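Paenibacillus xanthan lyase (Paenibacillus, PDB 6F2P) cleaves the polysaccharide xanthan as a lyase, probably by the beta-elimination chemistry of polysaccharide lyase family 8. Local coordinates at residues Pro1-Phe6 / Leu184-Ala189; Ser479-Lys484 / Gly499-Asp504. One frame throughout, in Å; residues are numbered along the deposited sequence.

Contact 1. Residues Pro1-Phe6 / Leu184-Ala189; sequences PRADEF and LNKDSA
Lys186 sets CG anti to its carbonyl carbon (chi1 -57°) and runs on extended to NZ, and Phe6 has the same first torsion (chi1 -61°). The two side chains cross obliquely, with Lys186 CA over the ring. The evidence for a CH-pi contact is direct: Lys186 CA sits 3.6 Å from the centroid of the Phe6 ring, almost on its normal. Over the same face, Lys186 CB approaches Phe6 CD2 at 3.6 Å; the lysine chain then passes Phe6 CB with its CG. The ring also meets that of Trp249. Lys186 is the positive-phi C-prime residue of the Schellman motif that ends helix 168-184, so the ring packs on the backbone at that helix end. At the tip, Lys186 NZ makes its main polar contact, a salt bridge to Asp7 of helix 4-18; its bond to Ala3 O is long (3.3 Å) and poorly directed, arriving from above the carbonyl plane. Arg2 NH1 lies 2.7 Å from Lys186 O, but the angle is poor for a hydrogen bond and Arg2 is poorly ordered. One lysine thus serves two chemistries, its carbon part packing on an aromatic face and its ammonium pairing chiefly with a carboxylate, and so fastens the start of helix 4-18 to the turn between helices 168-184 and 188-197.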
loop_
_atom_site.group_PDB
_atom_site.type_symbol
_atom_site.label_atom_id
_atom_site.label_comp_id
_atom_site.label_asym_id
_atom_site.label_seq_id
_atom_site.Cartn_x
_atom_site.Cartn_y
_atom_site.Cartn_z
ATOM N N PRO A 1 -34.873 -0.886 -34.870
ATOM C CA PRO A 1 -35.022 0.521 -34.469
ATOM C C PRO A 1 -36.492 0.947 -34.279
ATOM O O PRO A 1 -37.309 0.746 -35.186
ATOM C CB PRO A 1 -34.366 1.282 -35.627
ATOM C CG PRO A 1 -33.325 0.324 -36.153
ATOM C CD PRO A 1 -33.933 -1.053 -35.996
ATOM N N ARG A 2 -36.794 1.532 -33.111
ATOM C CA ARG A 2 -38.160 1.873 -32.630
ATOM C C ARG A 2 -39.040 0.663 -32.266
ATOM O O ARG A 2 -40.035 0.790 -31.544
ATOM C CB ARG A 2 -38.914 2.843 -33.558
ATOM C CG ARG A 2 -40.149 3.492 -32.903
ATOM C CD ARG A 2 -39.787 4.146 -31.563
ATOM N NE ARG A 2 -40.901 4.886 -30.967
ATOM C CZ ARG A 2 -41.380 4.674 -29.741
ATOM N NH1 ARG A 2 -40.847 3.739 -28.965
ATOM N NH2 ARG A 2 -42.397 5.400 -29.287
ATOM N N ALA A 3 -38.662 -0.502 -32.777
ATOM C CA ALA A 3 -39.277 -1.753 -32.379
ATOM C C ALA A 3 -38.189 -2.801 -32.370
ATOM O O ALA A 3 -37.845 -3.332 -31.316
ATOM C CB ALA A 3 -40.409 -2.143 -33.335
ATOM N N ASP A 4 -37.612 -3.063 -33.539
ATOM C CA ASP A 4 -36.799 -4.258 -33.700
ATOM C C ASP A 4 -35.435 -4.247 -33.016
ATOM O O ASP A 4 -34.952 -5.305 -32.625
ATOM C CB ASP A 4 -36.721 -4.700 -35.165
ATOM C CG ASP A 4 -37.907 -5.560 -35.570
ATOM O OD1 ASP A 4 -37.861 -6.790 -35.341
ATOM O OD2 ASP A 4 -38.896 -5.005 -36.099
ATOM N N GLU A 5 -34.816 -3.083 -32.833
ATOM C CA GLU A 5 -33.550 -3.091 -32.104
ATOM C C GLU A 5 -33.815 -3.369 -30.633
ATOM O O GLU A 5 -33.078 -4.106 -29.973
ATOM C CB GLU A 5 -32.747 -1.803 -32.275
ATOM C CG GLU A 5 -31.365 -1.908 -31.629
ATOM C CD GLU A 5 -30.431 -0.768 -31.988
ATOM O OE1 GLU A 5 -30.800 0.088 -32.824
ATOM O OE2 GLU A 5 -29.312 -0.734 -31.426
ATOM N N PHE A 6 -34.887 -2.774 -30.130
ATOM C CA PHE A 6 -35.367 -3.084 -28.795
ATOM C C PHE A 6 -35.767 -4.553 -28.679
ATOM O O PHE A 6 -35.394 -5.220 -27.718
ATOM C CB PHE A 6 -36.545 -2.192 -28.461
ATOM C CG PHE A 6 -36.210 -0.732 -28.467
ATOM C CD1 PHE A 6 -35.319 -0.210 -27.549
ATOM C CD2 PHE A 6 -36.795 0.123 -29.380
ATOM C CE1 PHE A 6 -35.019 1.139 -27.543
ATOM C CE2 PHE A 6 -36.499 1.472 -29.379
ATOM C CZ PHE A 6 -35.610 1.982 -28.459
ATOM N N LEU A 184 -37.389 -2.266 -22.458
ATOM C CA LEU A 184 -38.739 -2.798 -22.406
ATOM C C LEU A 184 -39.763 -1.779 -22.892
ATOM O O LEU A 184 -40.744 -2.145 -23.547
ATOM C CB LEU A 184 -39.083 -3.246 -20.986
ATOM C CG LEU A 184 -38.253 -4.405 -20.445
ATOM C CD1 LEU A 184 -38.674 -4.715 -19.026
ATOM C CD2 LEU A 184 -38.374 -5.632 -21.338
ATOM N N ASN A 185 -39.531 -0.504 -22.575
ATOM C CA ASN A 185 -40.472 0.548 -22.942
ATOM C C ASN A 185 -40.142 1.206 -24.279
ATOM O O ASN A 185 -40.771 2.193 -24.670
ATOM C CB ASN A 185 -40.548 1.616 -21.857
ATOM C CG ASN A 185 -41.797 2.460 -21.970
ATOM O OD1 ASN A 185 -42.863 1.949 -22.310
ATOM N ND2 ASN A 185 -41.668 3.761 -21.719
ATOM N N LYS A 186 -39.149 0.652 -24.971
ATOM C CA LYS A 186 -38.725 1.152 -26.283
ATOM C C LYS A 186 -38.444 2.660 -26.270
ATOM O O LYS A 186 -38.960 3.417 -27.088
ATOM C CB LYS A 186 -39.744 0.753 -27.362
ATOM C CG LYS A 186 -39.943 -0.757 -27.426
ATOM C CD LYS A 186 -40.525 -1.267 -28.738
ATOM C CE LYS A 186 -40.497 -2.795 -28.751
ATOM N NZ LYS A 186 -40.846 -3.437 -30.051
ATOM N N ASP A 187 -37.611 3.075 -25.324
ATOM C CA ASP A 187 -37.335 4.478 -25.070
ATOM C C ASP A 187 -35.817 4.706 -25.182
ATOM O O ASP A 187 -35.092 4.607 -24.188
ATOM C CB ASP A 187 -37.831 4.806 -23.663
ATOM C CG ASP A 187 -37.707 6.278 -23.312
ATOM O OD1 ASP A 187 -37.025 7.029 -24.048
ATOM O OD2 ASP A 187 -38.283 6.681 -22.271
ATOM N N SER A 188 -35.338 4.997 -26.391
ATOM C CA SER A 188 -33.897 5.183 -26.636
ATOM C C SER A 188 -33.218 6.135 -25.653
ATOM O O SER A 188 -32.145 5.833 -25.130
ATOM C CB SER A 188 -33.638 5.661 -28.068
ATOM O OG SER A 188 -34.330 6.868 -28.336
ATOM N N ALA A 189 -33.847 7.276 -25.394
ATOM C CA ALA A 189 -33.295 8.245 -24.455
ATOM C C ALA A 189 -33.069 7.621 -23.076
ATOM O O ALA A 189 -32.045 7.861 -22.427
ATOM C CB ALA A 189 -34.206 9.455 -24.351
#

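Contact 2. Residues Ser479-Lys484 / Gly499-Asp504; sequences SLTAKK and GIASTD
The carboxylate of Asp504 is the flat group on which this contact turns: Ser479 OG donates to OD2 from well above its plane (2.7 Å, 59° out), and Ser502 OG donates to the same Asp504 OD2, also from above the plane. Asp504 OD1 uses its syn lone pair to take the backbone N-H of Ser479 at 2.9 Å, a nearly straight bond (168°). Leu480 N adds a weak bond to OD2. The Ser479 hydroxyl, set between its backbone N and carbonyl carbon, also accepts twice: Thr503 N reaches Ser479 OG at 2.7 Å, and Thr503 OG1 reaches it at 3.1 Å. Ser502 OG closes an ST turn by accepting from Asp504 N at 3.0 Å, so that one hydroxyl grips both the backbone and the side chain of the aspartate. An alanine in place of Asp504 would remove both carboxylate oxygens and would probably loosen the hold on Ser479 N and on the hydroxyls of Ser479 and Ser502.

Beyond this cluster the strands pair in antiparallel fashion. Thr481 and Ala501 form a hydrogen-bonded pair, with Thr481 N to Ala501 O and Ala501 N to Thr481 O both 3.0 Å. Their side chains share one face of the sheet, Thr481 CG2 lying near Ala501 CB. Ala482 CB packs on Ile500 CG1 at 4.0 Å. On the far side of strand 493-501, Gly499 and Ile500 face Gly613 in a G1 beta bulge. The chemistry implies that, where regular pairing stops, an acidic side chain carries on the join between the open ends of the hairpin, its charge probably eased by the converging donors.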
loop_
_atom_site.group_PDB
_atom_site.type_symbol
_atom_site.label_atom_id
_atom_site.label_comp_id
_atom_site.label_asym_id
_atom_site.label_seq_id
_atom_site.Cartn_x
_atom_site.Cartn_y
_atom_site.Cartn_z
ATOM N N SER A 479 -3.495 -0.932 24.567
ATOM C CA SER A 479 -2.137 -0.409 24.530
ATOM C C SER A 479 -1.308 -1.291 23.608
ATOM O O SER A 479 -0.288 -0.850 23.065
ATOM C CB SER A 479 -1.512 -0.377 25.921
ATOM O OG SER A 479 -1.335 -1.689 26.430
ATOM N N LEU A 480 -1.767 -2.534 23.440
ATOM C CA LEU A 480 -1.048 -3.553 22.686
ATOM C C LEU A 480 -0.494 -3.001 21.395
ATOM O O LEU A 480 -1.192 -2.325 20.642
ATOM C CB LEU A 480 -1.938 -4.768 22.386
ATOM C CG LEU A 480 -1.242 -5.843 21.540
ATOM C CD1 LEU A 480 0.035 -6.343 22.214
ATOM C CD2 LEU A 480 -2.154 -7.017 21.208
ATOM N N THR A 481 0.781 -3.275 21.158
ATOM C CA THR A 481 1.428 -2.850 19.933
ATOM C C THR A 481 2.493 -3.873 19.559
ATOM O O THR A 481 3.018 -4.581 20.423
ATOM C CB THR A 481 2.032 -1.446 20.097
ATOM O OG1 THR A 481 2.321 -0.887 18.811
ATOM C CG2 THR A 481 3.287 -1.501 20.952
ATOM N N ALA A 482 2.792 -3.980 18.271
ATOM C CA ALA A 482 3.763 -4.964 17.813
ATOM C C ALA A 482 4.277 -4.656 16.417
ATOM O O ALA A 482 3.602 -3.992 15.627
ATOM C CB ALA A 482 3.151 -6.339 17.837
ATOM N N LYS A 483 5.479 -5.145 16.121
ATOM C CA LYS A 483 6.012 -5.084 14.765
ATOM C C LYS A 483 6.082 -6.485 14.158
ATOM O O LYS A 483 6.892 -7.332 14.560
ATOM C CB LYS A 483 7.360 -4.369 14.728
ATOM C CG LYS A 483 7.219 -2.873 14.896
ATOM C CD LYS A 483 8.466 -2.226 15.469
ATOM C CE LYS A 483 8.259 -0.726 15.616
ATOM N NZ LYS A 483 9.480 -0.014 16.072
ATOM N N LYS A 484 5.195 -6.720 13.197
ATOM C CA LYS A 484 5.042 -8.024 12.575
ATOM C C LYS A 484 5.472 -7.926 11.118
ATOM O O LYS A 484 5.038 -7.022 10.389
ATOM C CB LYS A 484 3.582 -8.475 12.669
ATOM C CG LYS A 484 3.021 -8.422 14.076
ATOM C CD LYS A 484 1.488 -8.467 14.096
ATOM C CE LYS A 484 0.947 -9.770 13.502
ATOM N NZ LYS A 484 1.231 -10.965 14.345
ATOM N N GLY A 499 9.174 -6.027 19.378
ATOM C CA GLY A 499 8.592 -4.808 19.908
ATOM C C GLY A 499 7.207 -5.034 20.484
ATOM O O GLY A 499 6.435 -4.094 20.624
ATOM N N ILE A 500 6.890 -6.283 20.813
ATOM C CA ILE A 500 5.576 -6.626 21.332
ATOM C C ILE A 500 5.431 -6.123 22.757
ATOM O O ILE A 500 6.062 -6.648 23.667
ATOM C CB ILE A 500 5.324 -8.142 21.310
ATOM C CG1 ILE A 500 5.555 -8.702 19.907
ATOM C CG2 ILE A 500 3.902 -8.439 21.762
ATOM C CD1 ILE A 500 5.463 -10.205 19.825
ATOM N N ALA A 501 4.597 -5.102 22.935
ATOM C CA ALA A 501 4.455 -4.426 24.218
ATOM C C ALA A 501 2.990 -4.117 24.576
ATOM O O ALA A 501 2.189 -3.710 23.728
ATOM C CB ALA A 501 5.288 -3.152 24.228
ATOM N N SER A 502 2.653 -4.306 25.845
ATOM C CA SER A 502 1.300 -4.059 26.310
ATOM C C SER A 502 1.288 -3.711 27.791
ATOM O O SER A 502 2.137 -4.173 28.552
ATOM C CB SER A 502 0.421 -5.288 26.052
ATOM O OG SER A 502 -0.788 -5.197 26.776
ATOM N N THR A 503 0.326 -2.889 28.192
ATOM C CA THR A 503 0.089 -2.623 29.602
ATOM C C THR A 503 -1.366 -2.909 29.949
ATOM O O THR A 503 -1.919 -2.305 30.863
ATOM C CB THR A 503 0.409 -1.168 29.969
ATOM O OG1 THR A 503 -0.183 -0.289 29.005
ATOM C CG2 THR A 503 1.909 -0.945 29.998
ATOM N N ASP A 504 -1.973 -3.846 29.221
ATOM C CA ASP A 504 -3.410 -4.107 29.336
ATOM C C ASP A 504 -3.733 -5.156 30.398
ATOM O O ASP A 504 -4.899 -5.477 30.623
ATOM C CB ASP A 504 -3.998 -4.557 27.987
ATOM C CG ASP A 504 -3.757 -3.558 26.874
ATOM O OD1 ASP A 504 -4.384 -2.481 26.897
ATOM O OD2 ASP A 504 -2.950 -3.848 25.963
#

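In the fold
From the N terminus, contact 1 opens at once: residues 1-6 begin helix 4-18 and meet 184-189 after a largely helical excursion of 177 residues, joining the chain's start to the turn before helix 188-197 in the alpha-helical part of the lyase. Contact 2 follows much later and closes a short loop of 14 residues, mostly strand, at the open end of the hairpin of strands 481-488 and 493-501, within the nine-stranded antiparallel sheet of the super-sandwich region. The two are in series, neither nested nor crossed. Contact 1 ties helices and contact 2 strands; their centres lie about 64 Å apart, on opposite sides of the chain's centre, and they do not touch.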